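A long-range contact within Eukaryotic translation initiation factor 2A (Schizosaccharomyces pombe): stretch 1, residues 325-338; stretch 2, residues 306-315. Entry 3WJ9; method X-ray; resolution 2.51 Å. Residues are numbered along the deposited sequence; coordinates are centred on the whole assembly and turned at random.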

ATOM      1  N   LEU A 325     -15.512   6.206  -3.417  1.00 37.87           N
ATOM      2  CA  LEU A 325     -15.953   5.986  -2.043  1.00 36.95           C
ATOM      3  C   LEU A 325     -15.535   7.142  -1.140  1.00 36.63           C
ATOM      4  O   LEU A 325     -14.452   7.704  -1.298  1.00 54.50           O
ATOM      5  CB  LEU A 325     -15.392   4.659  -1.515  1.00 45.81           C
ATOM      6  CG  LEU A 325     -15.833   4.133  -0.146  1.00 32.95           C
ATOM      7  CD1 LEU A 325     -15.852   2.617  -0.162  1.00 54.22           C
ATOM      8  CD2 LEU A 325     -14.912   4.624   0.961  1.00 36.40           C
ATOM      9  N   LEU A 326     -16.398   7.495  -0.193  1.00 41.62           N
ATOM     10  CA  LEU A 326     -16.089   8.559   0.754  1.00 44.95           C
ATOM     11  C   LEU A 326     -16.556   8.163   2.151  1.00 39.08           C
ATOM     12  O   LEU A 326     -17.754   8.027   2.399  1.00 43.62           O
ATOM     13  CB  LEU A 326     -16.735   9.874   0.316  1.00 36.47           C
ATOM     14  CG  LEU A 326     -16.274  11.123   1.067  1.00 44.22           C
ATOM     15  CD1 LEU A 326     -14.770  11.295   0.952  1.00 49.53           C
ATOM     16  CD2 LEU A 326     -16.995  12.362   0.562  1.00 48.59           C
ATOM     17  N   ALA A 327     -15.607   7.974   3.061  1.00 37.50           N
ATOM     18  CA  ALA A 327     -15.922   7.427   4.374  1.00 31.33           C
ATOM     19  C   ALA A 327     -15.265   8.191   5.517  1.00 47.31           C
ATOM     20  O   ALA A 327     -14.417   9.055   5.302  1.00 59.64           O
ATOM     21  CB  ALA A 327     -15.519   5.963   4.430  1.00 40.31           C
ATOM     22  N   GLY A 328     -15.671   7.853   6.736  1.00 44.96           N
ATOM     23  CA  GLY A 328     -15.096   8.430   7.936  1.00 34.85           C
ATOM     24  C   GLY A 328     -14.623   7.346   8.884  1.00 40.18           C
ATOM     25  O   GLY A 328     -15.432   6.635   9.478  1.00 58.23           O
ATOM     26  N   PHE A 329     -13.305   7.215   9.019  1.00 51.80           N
ATOM     27  CA  PHE A 329     -12.715   6.180   9.864  1.00 41.74           C
ATOM     28  C   PHE A 329     -11.959   6.777  11.050  1.00 68.86           C
ATOM     29  O   PHE A 329     -11.747   7.987  11.119  1.00 67.80           O
ATOM     30  CB  PHE A 329     -11.765   5.294   9.052  1.00 51.66           C
ATOM     31  CG  PHE A 329     -12.412   4.595   7.885  1.00 49.18           C
ATOM     32  CD1 PHE A 329     -13.761   4.272   7.898  1.00 63.62           C
ATOM     33  CD2 PHE A 329     -11.657   4.243   6.780  1.00 47.08           C
ATOM     34  CE1 PHE A 329     -14.343   3.624   6.823  1.00 54.50           C
ATOM     35  CE2 PHE A 329     -12.229   3.596   5.704  1.00 48.74           C
ATOM     36  CZ  PHE A 329     -13.573   3.286   5.723  1.00 45.69           C
ATOM     37  N   GLY A 330     -11.541   5.915  11.974  1.00 82.70           N
ATOM     38  CA  GLY A 330     -10.754   6.337  13.121  1.00 92.28           C
ATOM     39  C   GLY A 330     -11.595   6.777  14.301  1.00 80.63           C
ATOM     40  O   GLY A 330     -11.073   7.263  15.303  1.00 75.93           O
ATOM     41  N   ASN A 331     -12.904   6.594  14.180  1.00 60.81           N
ATOM     42  CA  ASN A 331     -13.848   7.057  15.187  1.00 67.70           C
ATOM     43  C   ASN A 331     -15.202   6.378  15.028  1.00 64.54           C
ATOM     44  O   ASN A 331     -15.418   5.632  14.074  1.00 72.86           O
ATOM     45  CB  ASN A 331     -14.006   8.573  15.096  1.00 66.63           C
ATOM     46  CG  ASN A 331     -14.288   9.037  13.684  1.00 62.12           C
ATOM     47  OD1 ASN A 331     -15.328   8.714  13.108  1.00 65.79           O
ATOM     48  ND2 ASN A 331     -13.359   9.793  13.112  1.00 44.23           N
ATOM     49  N   LEU A 332     -16.113   6.643  15.958  1.00 49.76           N
ATOM     50  CA  LEU A 332     -17.457   6.081  15.879  1.00 57.29           C
ATOM     51  C   LEU A 332     -18.277   6.811  14.820  1.00 61.13           C
ATOM     52  O   LEU A 332     -17.815   7.795  14.241  1.00 54.16           O
ATOM     53  CB  LEU A 332     -18.161   6.151  17.235  1.00 71.39           C
ATOM     54  CG  LEU A 332     -17.796   5.092  18.279  1.00 71.48           C
ATOM     55  CD1 LEU A 332     -16.424   5.345  18.895  1.00 76.75           C
ATOM     56  CD2 LEU A 332     -18.855   5.019  19.360  1.00 56.25           C
ATOM     57  N   GLN A 333     -19.489   6.320  14.575  1.00 71.64           N
ATOM     58  CA  GLN A 333     -20.403   6.913  13.601  1.00 69.10           C
ATOM     59  C   GLN A 333     -19.761   7.042  12.223  1.00 64.36           C
ATOM     60  O   GLN A 333     -19.883   8.075  11.564  1.00 73.64           O
ATOM     61  CB  GLN A 333     -20.888   8.283  14.087  1.00 79.66           C
ATOM     62  CG  GLN A 333     -21.682   8.236  15.381  1.00 84.51           C
ATOM     63  CD  GLN A 333     -20.964   8.905  16.535  1.00 67.52           C
ATOM     64  OE1 GLN A 333     -20.215   9.863  16.346  1.00 66.24           O
ATOM     65  NE2 GLN A 333     -21.186   8.399  17.741  1.00 45.23           N
ATOM     66  N   GLY A 334     -19.076   5.987  11.795  1.00 60.87           N
ATOM     67  CA  GLY A 334     -18.377   6.003  10.525  1.00 62.56           C
ATOM     68  C   GLY A 334     -19.236   5.542   9.365  1.00 55.66           C
ATOM     69  O   GLY A 334     -19.381   4.346   9.126  1.00 59.77           O
ATOM     70  N   SER A 335     -19.803   6.497   8.638  1.00 45.35           N
ATOM     71  CA  SER A 335     -20.647   6.181   7.490  1.00 46.01           C
ATOM     72  C   SER A 335     -19.818   5.999   6.224  1.00 45.59           C
ATOM     73  O   SER A 335     -18.611   6.237   6.222  1.00 49.17           O
ATOM     74  CB  SER A 335     -21.695   7.274   7.280  1.00 47.13           C
ATOM     75  OG  SER A 335     -22.548   7.383   8.406  1.00 63.85           O
ATOM     76  N   ILE A 336     -20.475   5.563   5.153  1.00 48.90           N
ATOM     77  CA  ILE A 336     -19.819   5.380   3.860  1.00 38.71           C
ATOM     78  C   ILE A 336     -20.732   5.830   2.720  1.00 33.13           C
ATOM     79  O   ILE A 336     -21.905   5.454   2.669  1.00 54.06           O
ATOM     80  CB  ILE A 336     -19.413   3.904   3.625  1.00 36.44           C
ATOM     81  CG1 ILE A 336     -18.358   3.454   4.638  1.00 39.18           C
ATOM     82  CG2 ILE A 336     -18.889   3.710   2.208  1.00 41.10           C
ATOM     83  CD1 ILE A 336     -17.875   2.037   4.428  1.00 31.44           C
ATOM     84  N   ASP A 337     -20.191   6.640   1.814  1.00 33.29           N
ATOM     85  CA  ASP A 337     -20.919   7.067   0.625  1.00 40.24           C
ATOM     86  C   ASP A 337     -20.193   6.600  -0.632  1.00 44.32           C
ATOM     87  O   ASP A 337     -18.964   6.542  -0.658  1.00 41.91           O
ATOM     88  CB  ASP A 337     -21.083   8.589   0.607  1.00 48.30           C
ATOM     89  CG  ASP A 337     -21.964   9.095   1.729  1.00 59.98           C
ATOM     90  OD1 ASP A 337     -22.725   8.284   2.295  1.00 65.49           O
ATOM     91  OD2 ASP A 337     -21.901  10.303   2.043  1.00 59.60           O
ATOM     92  N   ILE A 338     -20.951   6.261  -1.672  1.00 40.76           N
ATOM     93  CA  ILE A 338     -20.355   5.838  -2.938  1.00 44.61           C
ATOM     94  C   ILE A 338     -20.900   6.659  -4.106  1.00 46.70           C
ATOM     95  O   ILE A 338     -22.105   6.684  -4.359  1.00 50.76           O
ATOM     96  CB  ILE A 338     -20.593   4.338  -3.209  1.00 46.29           C
ATOM     97  CG1 ILE A 338     -19.877   3.492  -2.154  1.00 45.65           C
ATOM     98  CG2 ILE A 338     -20.104   3.964  -4.597  1.00 44.01           C
ATOM     99  CD1 ILE A 338     -19.997   2.003  -2.379  1.00 56.42           C
TER
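Stretch 2 306-315: IIPPAPRNTL

Stretch 1 is a hairpin: a strand through Leu-325, Leu-326 and Ala-327, a loop, and a returning strand from Ser-335 to Ile-338. Stretch 2 lays its second strand, Thr-314 and Leu-315, antiparallel against the first of these, while Arg-312 reaches across to the second. Before that comes an extended segment from Ile-306 that touches stretch 1 mainly through Ile-307.

At Leu-325 the contact is made by the backbone: its O takes a CA-H...O contact from Leu-315 CA at 3.5 Å and lies 3.3 Å from Leu-315 CD1. Leu-326 pairs with Leu-315 as a non-hydrogen-bonded bridge, CA to CA 4.9 Å, so both side chains share one face of the sheet. There Leu-326 CD1 meets Leu-315 CD1 at 4.0 Å, Leu-326 CD2 meets Ile-307 CG2 at 3.7 Å, and Leu-326 CG rests 3.5 Å from Arg-312 CG. One leucine, chi1 t and chi2 p, thus packs against two aliphatic residues and the methylene part of an arginine.

Ala-327 carries the hydrogen-bonded pair with Thr-314, whose side chains lie on the other face. Ala-327 N donates to Thr-314 O at 3.0 Å, nearly straight. In return Ala-327 O accepts from Asn-313 N at 2.9 Å and only weakly from Thr-314 N at 3.1 Å, so regular pairing gives way toward the loop of stretch 2 that precedes Thr-314.

Gly-328 lets the chains close in, its CA 4.3 Å from Arg-312 CA. An ideal CB would fall 2.9 Å from Pro-311 O, a clash, so this backbone position leaves no room for a side chain.

At Phe-329 an asparagine side chain takes over the work of a strand. Phe-329 N donates to Asn-313 OD1 at 2.8 Å, and Asn-313 ND2 donates to Phe-329 O at a very short 2.4 Å; the amide thus satisfies both backbone polar groups of one residue. Asn-313 has chi1 p, and its OD1 also accepts from Thr-314 OG1 at 2.7 Å. The Phe-329 ring passes Thr-314 with CD2 3.8 Å from OG1.

From Gly-330 to Gly-334 the loop swings clear, apart from a slight touch at Asn-331. On the returning strand Ser-335 CB approaches Arg-312 NH1 at 3.6 Å. Ile-336 points away, but Asp-337 points toward stretch 2, and its OD2 forms a salt bridge with Arg-312 NH2 at 2.6 Å, set at the edge of the guanidinium. The arginine therefore spans both strands of the hairpin, packing its chain on Leu-326 and placing its charge at Asp-337.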

ATOM      1  N   ILE A 306     -16.989  18.533  -7.014  1.00 60.28           N
ATOM      2  CA  ILE A 306     -16.805  19.106  -5.687  1.00 57.26           C
ATOM      3  C   ILE A 306     -17.835  18.521  -4.726  1.00 57.30           C
ATOM      4  O   ILE A 306     -18.983  18.959  -4.692  1.00 57.42           O
ATOM      5  CB  ILE A 306     -16.922  20.645  -5.705  1.00 69.11           C
ATOM      6  CG1 ILE A 306     -15.910  21.255  -6.680  1.00 56.69           C
ATOM      7  CG2 ILE A 306     -16.713  21.218  -4.311  1.00 58.80           C
ATOM      8  CD1 ILE A 306     -14.467  21.013  -6.298  1.00 64.65           C
ATOM      9  N   ILE A 307     -17.425  17.516  -3.959  1.00 58.04           N
ATOM     10  CA  ILE A 307     -18.305  16.905  -2.970  1.00 51.27           C
ATOM     11  C   ILE A 307     -18.373  17.783  -1.725  1.00 50.52           C
ATOM     12  O   ILE A 307     -17.356  18.012  -1.072  1.00 54.99           O
ATOM     13  CB  ILE A 307     -17.837  15.486  -2.580  1.00 53.33           C
ATOM     14  CG1 ILE A 307     -17.910  14.548  -3.786  1.00 55.70           C
ATOM     15  CG2 ILE A 307     -18.685  14.943  -1.439  1.00 46.96           C
ATOM     16  CD1 ILE A 307     -17.415  13.140  -3.505  1.00 59.66           C
ATOM     17  N   PRO A 308     -19.578  18.212  -1.360  1.00 50.72           N
ATOM     18  CA  PRO A 308     -19.793  19.187  -0.279  1.00 37.84           C
ATOM     19  C   PRO A 308     -19.375  18.707   1.112  1.00 42.36           C
ATOM     20  O   PRO A 308     -19.442  17.515   1.399  1.00 54.32           O
ATOM     21  CB  PRO A 308     -21.306  19.415  -0.315  1.00 53.37           C
ATOM     22  CG  PRO A 308     -21.701  19.099  -1.717  1.00 56.13           C
ATOM     23  CD  PRO A 308     -20.796  17.986  -2.155  1.00 44.95           C
ATOM     24  N   PRO A 309     -18.933  19.640   1.954  1.00 45.84           N
ATOM     25  CA  PRO A 309     -18.420  19.316   3.289  1.00 46.75           C
ATOM     26  C   PRO A 309     -19.244  18.237   3.995  1.00 42.52           C
ATOM     27  O   PRO A 309     -20.461  18.372   4.136  1.00 46.21           O
ATOM     28  CB  PRO A 309     -18.518  20.652   4.025  1.00 51.45           C
ATOM     29  CG  PRO A 309     -18.316  21.661   2.954  1.00 45.33           C
ATOM     30  CD  PRO A 309     -18.993  21.097   1.731  1.00 52.97           C
ATOM     31  N   ALA A 310     -18.570  17.170   4.415  1.00 51.26           N
ATOM     32  CA  ALA A 310     -19.210  16.046   5.093  1.00 47.11           C
ATOM     33  C   ALA A 310     -18.226  15.406   6.072  1.00 56.09           C
ATOM     34  O   ALA A 310     -17.012  15.532   5.900  1.00 55.80           O
ATOM     35  CB  ALA A 310     -19.705  15.022   4.075  1.00 38.79           C
ATOM     36  N   PRO A 311     -18.721  14.631   7.026  1.00 56.92           N
ATOM     37  CA  PRO A 311     -17.825  14.113   8.060  1.00 51.10           C
ATOM     38  C   PRO A 311     -17.064  12.931   7.495  1.00 49.92           C
ATOM     39  O   PRO A 311     -17.347  11.778   7.809  1.00 58.64           O
ATOM     40  CB  PRO A 311     -18.786  13.642   9.151  1.00 43.66           C
ATOM     41  CG  PRO A 311     -20.021  14.449   8.943  1.00 53.81           C
ATOM     42  CD  PRO A 311     -20.126  14.635   7.460  1.00 41.43           C
ATOM     43  N   ARG A 312     -16.090  13.248   6.646  1.00 54.45           N
ATOM     44  CA  ARG A 312     -15.301  12.236   5.951  1.00 44.17           C
ATOM     45  C   ARG A 312     -13.802  12.508   6.072  1.00 44.75           C
ATOM     46  O   ARG A 312     -13.371  13.661   6.106  1.00 44.17           O
ATOM     47  CB  ARG A 312     -15.708  12.174   4.478  1.00 36.40           C
ATOM     48  CG  ARG A 312     -17.216  12.154   4.252  1.00 41.52           C
ATOM     49  CD  ARG A 312     -17.839  10.836   4.687  1.00 58.77           C
ATOM     50  NE  ARG A 312     -19.229  10.725   4.254  1.00 50.37           N
ATOM     51  CZ  ARG A 312     -20.253  10.504   5.072  1.00 53.33           C
ATOM     52  NH1 ARG A 312     -20.045  10.364   6.374  1.00 51.39           N
ATOM     53  NH2 ARG A 312     -21.485  10.419   4.589  1.00 60.27           N
ATOM     54  N   ASN A 313     -13.014  11.438   6.137  1.00 39.63           N
ATOM     55  CA  ASN A 313     -11.567  11.556   6.274  1.00 36.68           C
ATOM     56  C   ASN A 313     -10.810  10.611   5.348  1.00 39.38           C
ATOM     57  O   ASN A 313      -9.590  10.488   5.437  1.00 50.73           O
ATOM     58  CB  ASN A 313     -11.146  11.296   7.724  1.00 40.83           C
ATOM     59  CG  ASN A 313     -11.597   9.931   8.235  1.00 41.32           C
ATOM     60  OD1 ASN A 313     -11.895   9.024   7.459  1.00 39.24           O
ATOM     61  ND2 ASN A 313     -11.640   9.785   9.555  1.00 40.45           N
ATOM     62  N   THR A 314     -11.540   9.930   4.470  1.00 36.46           N
ATOM     63  CA  THR A 314     -10.953   8.872   3.658  1.00 29.17           C
ATOM     64  C   THR A 314     -11.626   8.745   2.294  1.00 29.15           C
ATOM     65  O   THR A 314     -12.850   8.679   2.201  1.00 33.46           O
ATOM     66  CB  THR A 314     -11.034   7.515   4.386  1.00 35.94           C
ATOM     67  OG1 THR A 314     -10.476   7.638   5.701  1.00 42.02           O
ATOM     68  CG2 THR A 314     -10.278   6.443   3.613  1.00 39.77           C
ATOM     69  N   LEU A 315     -10.812   8.707   1.242  1.00 35.64           N
ATOM     70  CA  LEU A 315     -11.312   8.585  -0.124  1.00 31.57           C
ATOM     71  C   LEU A 315     -10.744   7.342  -0.801  1.00 37.62           C
ATOM     72  O   LEU A 315      -9.560   7.046  -0.663  1.00 40.37           O
ATOM     73  CB  LEU A 315     -10.953   9.831  -0.935  1.00 37.90           C
ATOM     74  CG  LEU A 315     -11.456   9.887  -2.378  1.00 36.61           C
ATOM     75  CD1 LEU A 315     -12.900  10.356  -2.433  1.00 34.63           C
ATOM     76  CD2 LEU A 315     -10.569  10.786  -3.213  1.00 41.75           C
TER